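Local atomic coordinates of transcription termination factor FttA (Methanosarcina mazei, PDB entry 2XR1), a protein that probably terminates transcription across the archaeal genome by zinc-dependent cleavage of nascent RNA at the exit channel of RNA polymerase, then degrades the released transcript. Residues G346-V350 against T636-L640; E380-A386 against K611-L616; M428-E432 against P480-F486; F536-Q540 against G579-H583. All coordinates share one frame; numbering follows the deposited sequence.

Interaction 1: G346-V350 against T636-L640; sequences GLHNV and TVRLL
The imidazole of H348 meets L639 through mixed polar and apolar contacts. The two side chains cross at roughly a right angle, with H348 NE2 3.7 Å from L639 CB and H348 CE1 3.3 Å from L639 O. H348 CG sits anti to the backbone N (chi1 -161°), which carries the ring across to this residue. The L640 side chain runs past the same ring in the opposite direction, its CB 4.0 Å from H348 ND1. NE2 itself is engaged by T376 OG1, so a neighbouring strand helps fix how the ring is turned.

Purely apolar packing is light. V350 CB lies 4.2 Å from L639 CD2, and L347 CB approaches L640 CD1. The contact joins the two sheets of the metallo-beta-lactamase sandwich, strand 348-352 in one and strand 636-638 in the other: H348, V350 and L639 are buried, while L347 and L640 lie nearer the surface. L639 also touches V186 and T376, one in each layer. L347 and H348 both face one residue of strand 337-343, I343, a classic beta bulge at the start of strand 348-352.

Charge stays within the tail. R638 NE donates to the terminal carboxylate at L640 OXT over 3.0 Å, with the acceptor only 5° out of the guanidinium plane, while NH2 makes a weak bond to L640 O. R638 NH1 reaches N633 O of the second subunit, placing the C-terminus beside the dimer interface.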
loop_
_atom_site.group_PDB
_atom_site.type_symbol
_atom_site.label_atom_id
_atom_site.label_comp_id
_atom_site.label_asym_id
_atom_site.label_seq_id
_atom_site.Cartn_x
_atom_site.Cartn_y
_atom_site.Cartn_z
ATOM N N GLY B 346 -9.978 7.372 -20.982
ATOM C CA GLY B 346 -8.900 6.623 -21.615
ATOM C C GLY B 346 -7.526 6.715 -20.963
ATOM O O GLY B 346 -6.515 6.616 -21.642
ATOM N N LEU B 347 -7.460 6.904 -19.651
ATOM C CA LEU B 347 -6.170 6.970 -19.006
ATOM C C LEU B 347 -5.558 5.579 -19.025
ATOM O O LEU B 347 -4.447 5.400 -19.467
ATOM C CB LEU B 347 -6.291 7.526 -17.584
ATOM C CG LEU B 347 -6.519 9.048 -17.497
ATOM C CD1 LEU B 347 -6.561 9.584 -16.062
ATOM C CD2 LEU B 347 -5.422 9.734 -18.239
ATOM N N HIS B 348 -6.309 4.587 -18.582
ATOM C CA HIS B 348 -5.801 3.265 -18.462
ATOM C C HIS B 348 -6.953 2.280 -18.445
ATOM O O HIS B 348 -8.095 2.624 -18.120
ATOM C CB HIS B 348 -4.995 3.164 -17.169
ATOM C CG HIS B 348 -4.055 1.996 -17.124
ATOM N ND1 HIS B 348 -2.777 2.050 -17.635
ATOM C CD2 HIS B 348 -4.201 0.749 -16.615
ATOM C CE1 HIS B 348 -2.185 0.884 -17.463
ATOM N NE2 HIS B 348 -3.021 0.078 -16.838
ATOM N N ASN B 349 -6.663 1.050 -18.845
ATOM C CA ASN B 349 -7.665 0.002 -18.820
ATOM C C ASN B 349 -7.031 -1.223 -18.222
ATOM O O ASN B 349 -5.990 -1.669 -18.728
ATOM C CB ASN B 349 -8.167 -0.360 -20.229
ATOM C CG ASN B 349 -8.860 0.757 -20.903
ATOM O OD1 ASN B 349 -10.111 0.814 -20.926
ATOM N ND2 ASN B 349 -8.086 1.644 -21.494
ATOM N N VAL B 350 -7.660 -1.775 -17.182
ATOM C CA VAL B 350 -7.106 -2.923 -16.505
ATOM C C VAL B 350 -8.173 -4.007 -16.443
ATOM O O VAL B 350 -9.319 -3.711 -16.162
ATOM C CB VAL B 350 -6.574 -2.585 -15.071
ATOM C CG1 VAL B 350 -7.518 -1.733 -14.352
ATOM C CG2 VAL B 350 -6.384 -3.848 -14.265
ATOM N N THR B 636 2.026 -3.250 -3.558
ATOM C CA THR B 636 1.204 -2.413 -4.410
ATOM C C THR B 636 2.025 -2.132 -5.659
ATOM O O THR B 636 3.145 -1.701 -5.607
ATOM C CB THR B 636 0.800 -1.046 -3.759
ATOM O OG1 THR B 636 0.134 -1.282 -2.535
ATOM C CG2 THR B 636 -0.186 -0.243 -4.652
ATOM N N VAL B 637 1.424 -2.358 -6.799
ATOM C CA VAL B 637 2.052 -2.121 -8.064
ATOM C C VAL B 637 1.399 -0.919 -8.778
ATOM O O VAL B 637 0.175 -0.764 -8.792
ATOM C CB VAL B 637 1.851 -3.357 -8.892
ATOM C CG1 VAL B 637 1.979 -3.020 -10.330
ATOM C CG2 VAL B 637 2.837 -4.420 -8.471
ATOM N N ARG B 638 2.217 -0.075 -9.385
ATOM C CA ARG B 638 1.694 1.074 -10.121
ATOM C C ARG B 638 1.527 0.751 -11.602
ATOM O O ARG B 638 2.407 0.197 -12.240
ATOM C CB ARG B 638 2.585 2.265 -9.950
ATOM C CG ARG B 638 2.000 3.534 -10.505
ATOM C CD ARG B 638 2.858 4.685 -10.099
ATOM N NE ARG B 638 2.449 5.911 -10.732
ATOM C CZ ARG B 638 3.052 7.060 -10.513
ATOM N NH1 ARG B 638 4.099 7.149 -9.682
ATOM N NH2 ARG B 638 2.571 8.147 -11.094
ATOM N N LEU B 639 0.349 1.060 -12.112
ATOM C CA LEU B 639 -0.017 0.777 -13.482
ATOM C C LEU B 639 0.170 2.004 -14.362
ATOM O O LEU B 639 0.333 1.890 -15.572
ATOM C CB LEU B 639 -1.471 0.336 -13.517
ATOM C CG LEU B 639 -1.725 -1.153 -13.256
ATOM C CD1 LEU B 639 -0.910 -1.690 -12.186
ATOM C CD2 LEU B 639 -3.193 -1.382 -12.954
ATOM N N LEU B 640 0.146 3.180 -13.743
ATOM C CA LEU B 640 0.208 4.458 -14.442
ATOM C C LEU B 640 0.430 5.534 -13.381
ATOM O O LEU B 640 1.094 6.578 -13.583
ATOM C CB LEU B 640 -1.127 4.736 -15.121
ATOM C CG LEU B 640 -1.326 5.876 -16.130
ATOM C CD1 LEU B 640 -2.513 6.714 -15.671
ATOM C CD2 LEU B 640 -0.124 6.763 -16.300
ATOM O OXT LEU B 640 -0.109 5.347 -12.278
#

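Interaction 2: E380-A386 against K611-L616; sequences EATYGNA and KACVDL
A612 presents its methyl group to the turn, CB lying 3.4 Å from A381 O and also against N385 ND2. Next to it A381 CB packs on L616 CD2 at 3.6 Å, with C613 SG farther off. With CG anti to the backbone N (chi1 -175°), L616 sends CD2 to A381, while its CB lies against O and CA of G384, whose bare CA lets the backbone come close to the helix.

The N385 side chain crosses K611 at about a right angle, OD1 resting 3.3 Å from the lysine's CD. One hydrogen bond, from backbone to side chain, ties the pieces together: A386 N gives to D615 OD2 over 3.1 Å, N-H...O angle 166°, coming from above the carboxylate plane, 71° out of it. D615 OD1 has R586 as a salt-bridge partner, and K611 NZ stands at the long distance of 4.0 Å from OD2.

A type I beta turn runs from A381 to G384. Just before it, E380 OE1 accepts from both T382 N and T382 OG1, at 2.6 Å for the latter. T382 OG1 also bonds H607 ND1, a zinc ligand. The turn, seated on helix 610-624 by small methyl contacts and one hydrogen bond, thus carries a second-shell hydroxyl that probably helps orient a metal-binding histidine.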
loop_
_atom_site.group_PDB
_atom_site.type_symbol
_atom_site.label_atom_id
_atom_site.label_comp_id
_atom_site.label_asym_id
_atom_site.label_seq_id
_atom_site.Cartn_x
_atom_site.Cartn_y
_atom_site.Cartn_z
ATOM N N GLU B 380 -5.597 -15.113 -13.133
ATOM C CA GLU B 380 -5.416 -16.262 -12.262
ATOM C C GLU B 380 -4.358 -17.151 -12.850
ATOM O O GLU B 380 -4.049 -17.008 -14.016
ATOM C CB GLU B 380 -6.679 -17.110 -12.116
ATOM C CG GLU B 380 -7.131 -17.791 -13.405
ATOM C CD GLU B 380 -7.680 -19.152 -13.142
ATOM O OE1 GLU B 380 -6.917 -19.976 -12.563
ATOM O OE2 GLU B 380 -8.845 -19.399 -13.502
ATOM N N ALA B 381 -3.834 -18.074 -12.027
ATOM C CA ALA B 381 -2.739 -18.961 -12.398
ATOM C C ALA B 381 -2.862 -20.380 -11.800
ATOM O O ALA B 381 -1.871 -20.989 -11.522
ATOM C CB ALA B 381 -1.387 -18.314 -12.012
ATOM N N THR B 382 -4.075 -20.892 -11.620
ATOM C CA THR B 382 -4.314 -22.135 -10.845
ATOM C C THR B 382 -3.622 -23.305 -11.462
ATOM O O THR B 382 -2.963 -24.073 -10.772
ATOM C CB THR B 382 -5.786 -22.498 -10.730
ATOM O OG1 THR B 382 -6.517 -21.347 -10.343
ATOM C CG2 THR B 382 -6.003 -23.590 -9.693
ATOM N N TYR B 383 -3.740 -23.430 -12.778
ATOM C CA TYR B 383 -2.986 -24.434 -13.501
ATOM C C TYR B 383 -1.765 -23.808 -14.192
ATOM O O TYR B 383 -1.391 -24.157 -15.322
ATOM C CB TYR B 383 -3.902 -25.151 -14.489
ATOM C CG TYR B 383 -4.890 -26.096 -13.814
ATOM C CD1 TYR B 383 -5.963 -25.612 -13.113
ATOM C CD2 TYR B 383 -4.736 -27.448 -13.886
ATOM C CE1 TYR B 383 -6.852 -26.442 -12.494
ATOM C CE2 TYR B 383 -5.623 -28.289 -13.273
ATOM C CZ TYR B 383 -6.681 -27.784 -12.576
ATOM O OH TYR B 383 -7.560 -28.643 -11.992
ATOM N N GLY B 384 -1.100 -22.924 -13.491
ATOM C CA GLY B 384 -0.083 -22.119 -14.109
ATOM C C GLY B 384 1.260 -22.801 -14.259
ATOM O O GLY B 384 2.117 -22.301 -14.958
ATOM N N ASN B 385 1.441 -23.924 -13.576
ATOM C CA ASN B 385 2.668 -24.673 -13.667
ATOM C C ASN B 385 2.975 -25.186 -15.084
ATOM O O ASN B 385 2.083 -25.599 -15.808
ATOM C CB ASN B 385 2.596 -25.846 -12.697
ATOM C CG ASN B 385 3.173 -25.512 -11.330
ATOM O OD1 ASN B 385 4.391 -25.294 -11.199
ATOM N ND2 ASN B 385 2.329 -25.502 -10.308
ATOM N N ALA B 386 4.245 -25.186 -15.471
ATOM C CA ALA B 386 4.665 -25.716 -16.797
ATOM C C ALA B 386 3.979 -27.041 -17.129
ATOM O O ALA B 386 3.704 -27.351 -18.269
ATOM C CB ALA B 386 6.202 -25.865 -16.840
ATOM N N LYS B 611 4.763 -21.607 -6.818
ATOM C CA LYS B 611 5.420 -22.020 -8.058
ATOM C C LYS B 611 4.496 -21.804 -9.265
ATOM O O LYS B 611 4.927 -21.436 -10.322
ATOM C CB LYS B 611 5.858 -23.487 -7.976
ATOM C CG LYS B 611 6.907 -23.876 -8.999
ATOM C CD LYS B 611 6.997 -25.412 -9.238
ATOM C CE LYS B 611 8.225 -25.777 -10.125
ATOM N NZ LYS B 611 8.882 -24.601 -10.893
ATOM N N ALA B 612 3.205 -22.001 -9.103
ATOM C CA ALA B 612 2.298 -21.838 -10.232
ATOM C C ALA B 612 2.349 -20.395 -10.728
ATOM O O ALA B 612 2.452 -20.179 -11.920
ATOM C CB ALA B 612 0.825 -22.300 -9.865
ATOM N N CYS B 613 2.258 -19.423 -9.819
ATOM C CA CYS B 613 2.168 -18.007 -10.227
ATOM C C CYS B 613 3.447 -17.564 -10.869
ATOM O O CYS B 613 3.439 -16.913 -11.871
ATOM C CB CYS B 613 1.855 -17.099 -9.037
ATOM S SG CYS B 613 0.169 -17.375 -8.276
ATOM N N VAL B 614 4.559 -17.942 -10.274
ATOM C CA VAL B 614 5.874 -17.540 -10.755
ATOM C C VAL B 614 6.228 -18.214 -12.096
ATOM O O VAL B 614 6.817 -17.585 -12.984
ATOM C CB VAL B 614 6.953 -17.823 -9.628
ATOM C CG1 VAL B 614 8.379 -17.645 -10.125
ATOM C CG2 VAL B 614 6.647 -16.926 -8.377
ATOM N N ASP B 615 5.849 -19.473 -12.243
ATOM C CA ASP B 615 6.088 -20.203 -13.492
ATOM C C ASP B 615 5.296 -19.591 -14.645
ATOM O O ASP B 615 5.823 -19.320 -15.708
ATOM C CB ASP B 615 5.648 -21.664 -13.341
ATOM C CG ASP B 615 6.277 -22.601 -14.382
ATOM O OD1 ASP B 615 6.502 -22.198 -15.581
ATOM O OD2 ASP B 615 6.533 -23.783 -13.972
ATOM N N LEU B 616 4.017 -19.374 -14.427
ATOM C CA LEU B 616 3.214 -18.772 -15.442
ATOM C C LEU B 616 3.733 -17.374 -15.799
ATOM O O LEU B 616 3.820 -17.026 -16.978
ATOM C CB LEU B 616 1.743 -18.728 -15.006
ATOM C CG LEU B 616 0.801 -18.202 -16.072
ATOM C CD1 LEU B 616 0.773 -19.134 -17.274
ATOM C CD2 LEU B 616 -0.591 -17.982 -15.520
#

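Interaction 3: M428-E432 against P480-F486; sequences MIVLE and PFLSECF
M428 sets its terminal methyl squarely over the face of F486: CE is 3.9 Å from the ring centroid and only 5° off the ring normal, a CH-pi contact. The sulfur, SD, stands farther back above the same face at 5.1 Å from the centroid, making a Met-aromatic contact. The bend at the end of the methionine (chi3 61°) folds CE over the ring, while CB lies 3.6 Å from F486 CZ. On the opposite face sits C485 SG, over the centre, so the phenyl is sandwiched between two residues. At its edge, in plane, lies the backbone oxygen M428 O, which also accepts the helical bond from E432 N.

The second ring, F481, crosses the methionine at about a right angle, CD1 3.8 Å from M428 CE. I429 crosses it obliquely, CG1 lying 3.8 Å from F481 CE1. These side chains join helix 423-436 of the beta-CASP domain to the loop that leads into strand 486-489, an outermost strand of its six-stranded parallel sheet. M428 and F486 also touch L447 on the adjacent strand, and F481 leans on T455 of helix 451-460.

Toward the surface, E432 lies over the loop with CB against F486 CZ and CG 3.9 Å from P480 CB. Its OE1 is 3.4 Å from S483 CB, and OE2 is held in a salt bridge by R436. S483 starts an ST turn: OG accepts a hydrogen bond from C485 N over 3.1 Å at an N-H...O angle of 162°.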
loop_
_atom_site.group_PDB
_atom_site.type_symbol
_atom_site.label_atom_id
_atom_site.label_comp_id
_atom_site.label_asym_id
_atom_site.label_seq_id
_atom_site.Cartn_x
_atom_site.Cartn_y
_atom_site.Cartn_z
ATOM N N MET B 428 -22.624 -33.763 -13.349
ATOM C CA MET B 428 -24.021 -34.236 -13.559
ATOM C C MET B 428 -24.347 -34.367 -15.030
ATOM O O MET B 428 -25.004 -35.286 -15.420
ATOM C CB MET B 428 -25.027 -33.279 -12.908
ATOM C CG MET B 428 -24.931 -33.218 -11.392
ATOM S SD MET B 428 -25.785 -31.791 -10.676
ATOM C CE MET B 428 -27.476 -32.171 -11.245
ATOM N N ILE B 429 -23.881 -33.439 -15.855
ATOM C CA ILE B 429 -24.204 -33.495 -17.282
ATOM C C ILE B 429 -23.567 -34.701 -17.928
ATOM O O ILE B 429 -24.166 -35.324 -18.793
ATOM C CB ILE B 429 -23.762 -32.235 -18.040
ATOM C CG1 ILE B 429 -24.718 -31.097 -17.715
ATOM C CG2 ILE B 429 -23.790 -32.475 -19.566
ATOM C CD1 ILE B 429 -24.137 -29.760 -18.047
ATOM N N VAL B 430 -22.366 -35.038 -17.495
ATOM C CA VAL B 430 -21.694 -36.211 -18.000
ATOM C C VAL B 430 -22.420 -37.485 -17.559
ATOM O O VAL B 430 -22.654 -38.384 -18.380
ATOM C CB VAL B 430 -20.200 -36.186 -17.616
ATOM C CG1 VAL B 430 -19.573 -37.543 -17.778
ATOM C CG2 VAL B 430 -19.495 -35.175 -18.484
ATOM N N LEU B 431 -22.796 -37.548 -16.282
ATOM C CA LEU B 431 -23.419 -38.756 -15.723
ATOM C C LEU B 431 -24.780 -39.035 -16.356
ATOM O O LEU B 431 -25.017 -40.130 -16.841
ATOM C CB LEU B 431 -23.545 -38.657 -14.207
ATOM C CG LEU B 431 -22.212 -38.688 -13.459
ATOM C CD1 LEU B 431 -22.391 -38.228 -12.051
ATOM C CD2 LEU B 431 -21.602 -40.067 -13.458
ATOM N N GLU B 432 -25.663 -38.046 -16.402
ATOM C CA GLU B 432 -26.984 -38.269 -16.971
ATOM C C GLU B 432 -26.897 -38.799 -18.405
ATOM O O GLU B 432 -27.641 -39.700 -18.779
ATOM C CB GLU B 432 -27.864 -37.003 -16.890
ATOM C CG GLU B 432 -28.069 -36.179 -18.225
ATOM C CD GLU B 432 -29.252 -36.659 -19.082
ATOM O OE1 GLU B 432 -30.309 -37.005 -18.520
ATOM O OE2 GLU B 432 -29.142 -36.654 -20.331
ATOM N N PRO B 480 -31.091 -32.216 -19.293
ATOM C CA PRO B 480 -30.173 -33.077 -18.591
ATOM C C PRO B 480 -30.544 -33.210 -17.139
ATOM O O PRO B 480 -30.758 -34.338 -16.652
ATOM C CB PRO B 480 -28.801 -32.357 -18.732
ATOM C CG PRO B 480 -28.988 -31.293 -19.761
ATOM C CD PRO B 480 -30.455 -30.954 -19.718
ATOM N N PHE B 481 -30.630 -32.060 -16.468
ATOM C CA PHE B 481 -30.738 -32.018 -15.024
ATOM C C PHE B 481 -32.041 -32.627 -14.495
ATOM O O PHE B 481 -32.110 -32.897 -13.311
ATOM C CB PHE B 481 -30.617 -30.581 -14.490
ATOM C CG PHE B 481 -29.332 -29.881 -14.830
ATOM C CD1 PHE B 481 -28.112 -30.480 -14.605
ATOM C CD2 PHE B 481 -29.349 -28.585 -15.319
ATOM C CE1 PHE B 481 -26.901 -29.816 -14.911
ATOM C CE2 PHE B 481 -28.177 -27.921 -15.627
ATOM C CZ PHE B 481 -26.935 -28.552 -15.422
ATOM N N LEU B 482 -33.056 -32.836 -15.331
ATOM C CA LEU B 482 -34.301 -33.472 -14.870
ATOM C C LEU B 482 -34.334 -34.993 -15.069
ATOM O O LEU B 482 -35.427 -35.591 -15.124
ATOM C CB LEU B 482 -35.544 -32.867 -15.563
ATOM C CG LEU B 482 -36.014 -31.455 -15.207
ATOM C CD1 LEU B 482 -37.438 -31.195 -15.732
ATOM C CD2 LEU B 482 -35.955 -31.194 -13.686
ATOM N N SER B 483 -33.174 -35.633 -15.170
ATOM C CA SER B 483 -33.146 -37.097 -15.263
ATOM C C SER B 483 -33.654 -37.756 -13.991
ATOM O O SER B 483 -33.380 -37.292 -12.879
ATOM C CB SER B 483 -31.750 -37.638 -15.539
ATOM O OG SER B 483 -31.761 -39.069 -15.580
ATOM N N GLU B 484 -34.379 -38.856 -14.186
ATOM C CA GLU B 484 -34.846 -39.685 -13.096
ATOM C C GLU B 484 -33.686 -40.046 -12.167
ATOM O O GLU B 484 -33.883 -40.180 -10.970
ATOM C CB GLU B 484 -35.484 -40.975 -13.649
ATOM C CG GLU B 484 -36.734 -41.525 -12.861
ATOM C CD GLU B 484 -36.718 -43.081 -12.675
ATOM O OE1 GLU B 484 -35.629 -43.719 -12.747
ATOM O OE2 GLU B 484 -37.791 -43.668 -12.426
ATOM N N CYS B 485 -32.482 -40.185 -12.725
ATOM C CA CYS B 485 -31.304 -40.620 -11.977
ATOM C C CYS B 485 -30.951 -39.782 -10.736
ATOM O O CYS B 485 -30.514 -40.323 -9.733
ATOM C CB CYS B 485 -30.077 -40.659 -12.917
ATOM S SG CYS B 485 -29.304 -38.955 -13.405
ATOM N N PHE B 486 -31.060 -38.460 -10.820
ATOM C CA PHE B 486 -30.563 -37.600 -9.739
ATOM C C PHE B 486 -31.518 -37.638 -8.578
ATOM O O PHE B 486 -32.678 -37.470 -8.781
ATOM C CB PHE B 486 -30.396 -36.158 -10.187
ATOM C CG PHE B 486 -29.441 -35.982 -11.307
ATOM C CD1 PHE B 486 -28.133 -36.390 -11.182
ATOM C CD2 PHE B 486 -29.833 -35.374 -12.486
ATOM C CE1 PHE B 486 -27.237 -36.214 -12.222
ATOM C CE2 PHE B 486 -28.952 -35.203 -13.509
ATOM C CZ PHE B 486 -27.652 -35.633 -13.377
#

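Interaction 4: F536-Q540 against G579-H583; sequences FVGYQ and GFSGH
V537 O accepts from F580 N at 3.0 Å, and weakly from G579 N. The two loops follow neighbouring parallel strands, 533-536 and 573-576, of the beta-CASP sheet, and 579-583 runs on into the metallo-beta-lactamase part. G538 has no side chain, and its CA packs on S581 CB at 4.0 Å.

Three further polar groups are met. Q540 NE2 donates to G538 O. Y539 N bonds Y383 OH. S581 OG accepts from H583 N at 3.2 Å and 163°, an ST turn.

H583 has both ring nitrogens engaged. ND1 bonds E380 OE2. NE2 lies 2.6 Å from a water that is also 2.5 Å from Y539 OH, and this water sits in plane at the edge of both rings. The pattern is consistent with the motif B histidine of beta-CASP nucleases beside their zinc site. Here the ring also meets that of H332, a zinc ligand, whose ND1 bonds G582 O.

The Y539 and H583 rings meet with their planes at 70°, CE1 of the tyrosine 3.7 Å from NE2 of the histidine. Across the other end, V537 CB rests on F580 CD1 at 3.8 Å.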
loop_
_atom_site.group_PDB
_atom_site.type_symbol
_atom_site.label_atom_id
_atom_site.label_comp_id
_atom_site.label_asym_id
_atom_site.label_seq_id
_atom_site.Cartn_x
_atom_site.Cartn_y
_atom_site.Cartn_z
ATOM N N PHE B 536 -11.625 -37.736 -7.639
ATOM C CA PHE B 536 -11.274 -36.319 -7.671
ATOM C C PHE B 536 -11.406 -35.735 -9.076
ATOM O O PHE B 536 -10.711 -36.161 -9.979
ATOM C CB PHE B 536 -9.844 -36.107 -7.187
ATOM C CG PHE B 536 -9.666 -36.332 -5.723
ATOM C CD1 PHE B 536 -10.250 -35.488 -4.806
ATOM C CD2 PHE B 536 -8.890 -37.383 -5.252
ATOM C CE1 PHE B 536 -10.090 -35.694 -3.453
ATOM C CE2 PHE B 536 -8.715 -37.575 -3.893
ATOM C CZ PHE B 536 -9.315 -36.728 -3.002
ATOM N N VAL B 537 -12.261 -34.730 -9.235
ATOM C CA VAL B 537 -12.614 -34.202 -10.547
ATOM C C VAL B 537 -12.010 -32.837 -10.804
ATOM O O VAL B 537 -12.193 -32.277 -11.876
ATOM C CB VAL B 537 -14.108 -34.073 -10.716
ATOM C CG1 VAL B 537 -14.789 -35.442 -10.569
ATOM C CG2 VAL B 537 -14.632 -33.098 -9.748
ATOM N N GLY B 538 -11.270 -32.311 -9.845
ATOM C CA GLY B 538 -10.556 -31.064 -10.044
ATOM C C GLY B 538 -9.406 -30.946 -9.056
ATOM O O GLY B 538 -9.332 -31.744 -8.114
ATOM N N TYR B 539 -8.562 -29.928 -9.200
ATOM C CA TYR B 539 -7.450 -29.743 -8.255
ATOM C C TYR B 539 -7.941 -29.641 -6.809
ATOM O O TYR B 539 -9.066 -29.212 -6.538
ATOM C CB TYR B 539 -6.600 -28.498 -8.589
ATOM C CG TYR B 539 -7.209 -27.211 -8.089
ATOM C CD1 TYR B 539 -8.270 -26.631 -8.744
ATOM C CD2 TYR B 539 -6.734 -26.601 -6.953
ATOM C CE1 TYR B 539 -8.867 -25.473 -8.284
ATOM C CE2 TYR B 539 -7.296 -25.405 -6.471
ATOM C CZ TYR B 539 -8.378 -24.852 -7.133
ATOM O OH TYR B 539 -8.952 -23.674 -6.670
ATOM N N GLN B 540 -7.060 -30.051 -5.901
ATOM C CA GLN B 540 -7.241 -29.936 -4.459
ATOM C C GLN B 540 -6.098 -29.066 -3.965
ATOM O O GLN B 540 -4.955 -29.359 -4.233
ATOM C CB GLN B 540 -7.131 -31.303 -3.809
ATOM C CG GLN B 540 -7.939 -32.409 -4.475
ATOM C CD GLN B 540 -9.394 -32.309 -4.167
ATOM O OE1 GLN B 540 -9.790 -32.177 -3.013
ATOM N NE2 GLN B 540 -10.216 -32.330 -5.208
ATOM N N GLY B 579 -10.775 -33.079 -14.952
ATOM C CA GLY B 579 -11.330 -32.466 -16.145
ATOM C C GLY B 579 -12.513 -31.554 -15.902
ATOM O O GLY B 579 -13.141 -31.117 -16.848
ATOM N N PHE B 580 -12.820 -31.250 -14.651
ATOM C CA PHE B 580 -14.039 -30.531 -14.363
ATOM C C PHE B 580 -13.845 -29.391 -13.400
ATOM O O PHE B 580 -14.801 -28.944 -12.775
ATOM C CB PHE B 580 -15.064 -31.505 -13.814
ATOM C CG PHE B 580 -15.204 -32.730 -14.650
ATOM C CD1 PHE B 580 -14.301 -33.765 -14.522
ATOM C CD2 PHE B 580 -16.209 -32.836 -15.589
ATOM C CE1 PHE B 580 -14.412 -34.926 -15.288
ATOM C CE2 PHE B 580 -16.333 -33.973 -16.360
ATOM C CZ PHE B 580 -15.422 -35.032 -16.209
ATOM N N SER B 581 -12.611 -28.903 -13.296
ATOM C CA SER B 581 -12.320 -27.862 -12.349
ATOM C C SER B 581 -12.971 -26.573 -12.751
ATOM O O SER B 581 -13.210 -25.756 -11.912
ATOM C CB SER B 581 -10.806 -27.660 -12.222
ATOM O OG SER B 581 -10.258 -27.161 -13.434
ATOM N N GLY B 582 -13.221 -26.369 -14.042
ATOM C CA GLY B 582 -13.722 -25.085 -14.544
ATOM C C GLY B 582 -12.654 -23.996 -14.674
ATOM O O GLY B 582 -12.989 -22.824 -14.825
ATOM N N HIS B 583 -11.376 -24.386 -14.618
ATOM C CA HIS B 583 -10.251 -23.495 -14.913
ATOM C C HIS B 583 -9.515 -23.833 -16.197
ATOM O O HIS B 583 -9.423 -24.990 -16.626
ATOM C CB HIS B 583 -9.219 -23.598 -13.822
ATOM C CG HIS B 583 -9.677 -23.093 -12.484
ATOM N ND1 HIS B 583 -9.614 -21.759 -12.128
ATOM C CD2 HIS B 583 -10.140 -23.761 -11.398
ATOM C CE1 HIS B 583 -10.019 -21.640 -10.879
ATOM N NE2 HIS B 583 -10.328 -22.839 -10.411
HETATM O O HOH W 1 -10.991 -22.712 -7.859
#

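In the fold
Interactions 1, 3 and 4 are buried, whereas interaction 2 is partly buried and ends at the surface around K611 and A386. Interactions 2 and 4 stand beside the zinc ions and touch directly, sharing the E380-H583 and Y383-Y539 pairs. Interaction 4, loop on loop, is mostly polar; interaction 2 sets a loop on a helix with mixed chemistry. Interaction 3 is sulfur-and-aromatic packing within the beta-CASP domain, meeting interaction 4 where V430 lies on F580. Interaction 1, whose centre lies about 46 Å from that of interaction 3, joins the two metallo-beta-lactamase sheets; strand 376-380, which flanks it, leads into 380-386 of interaction 2.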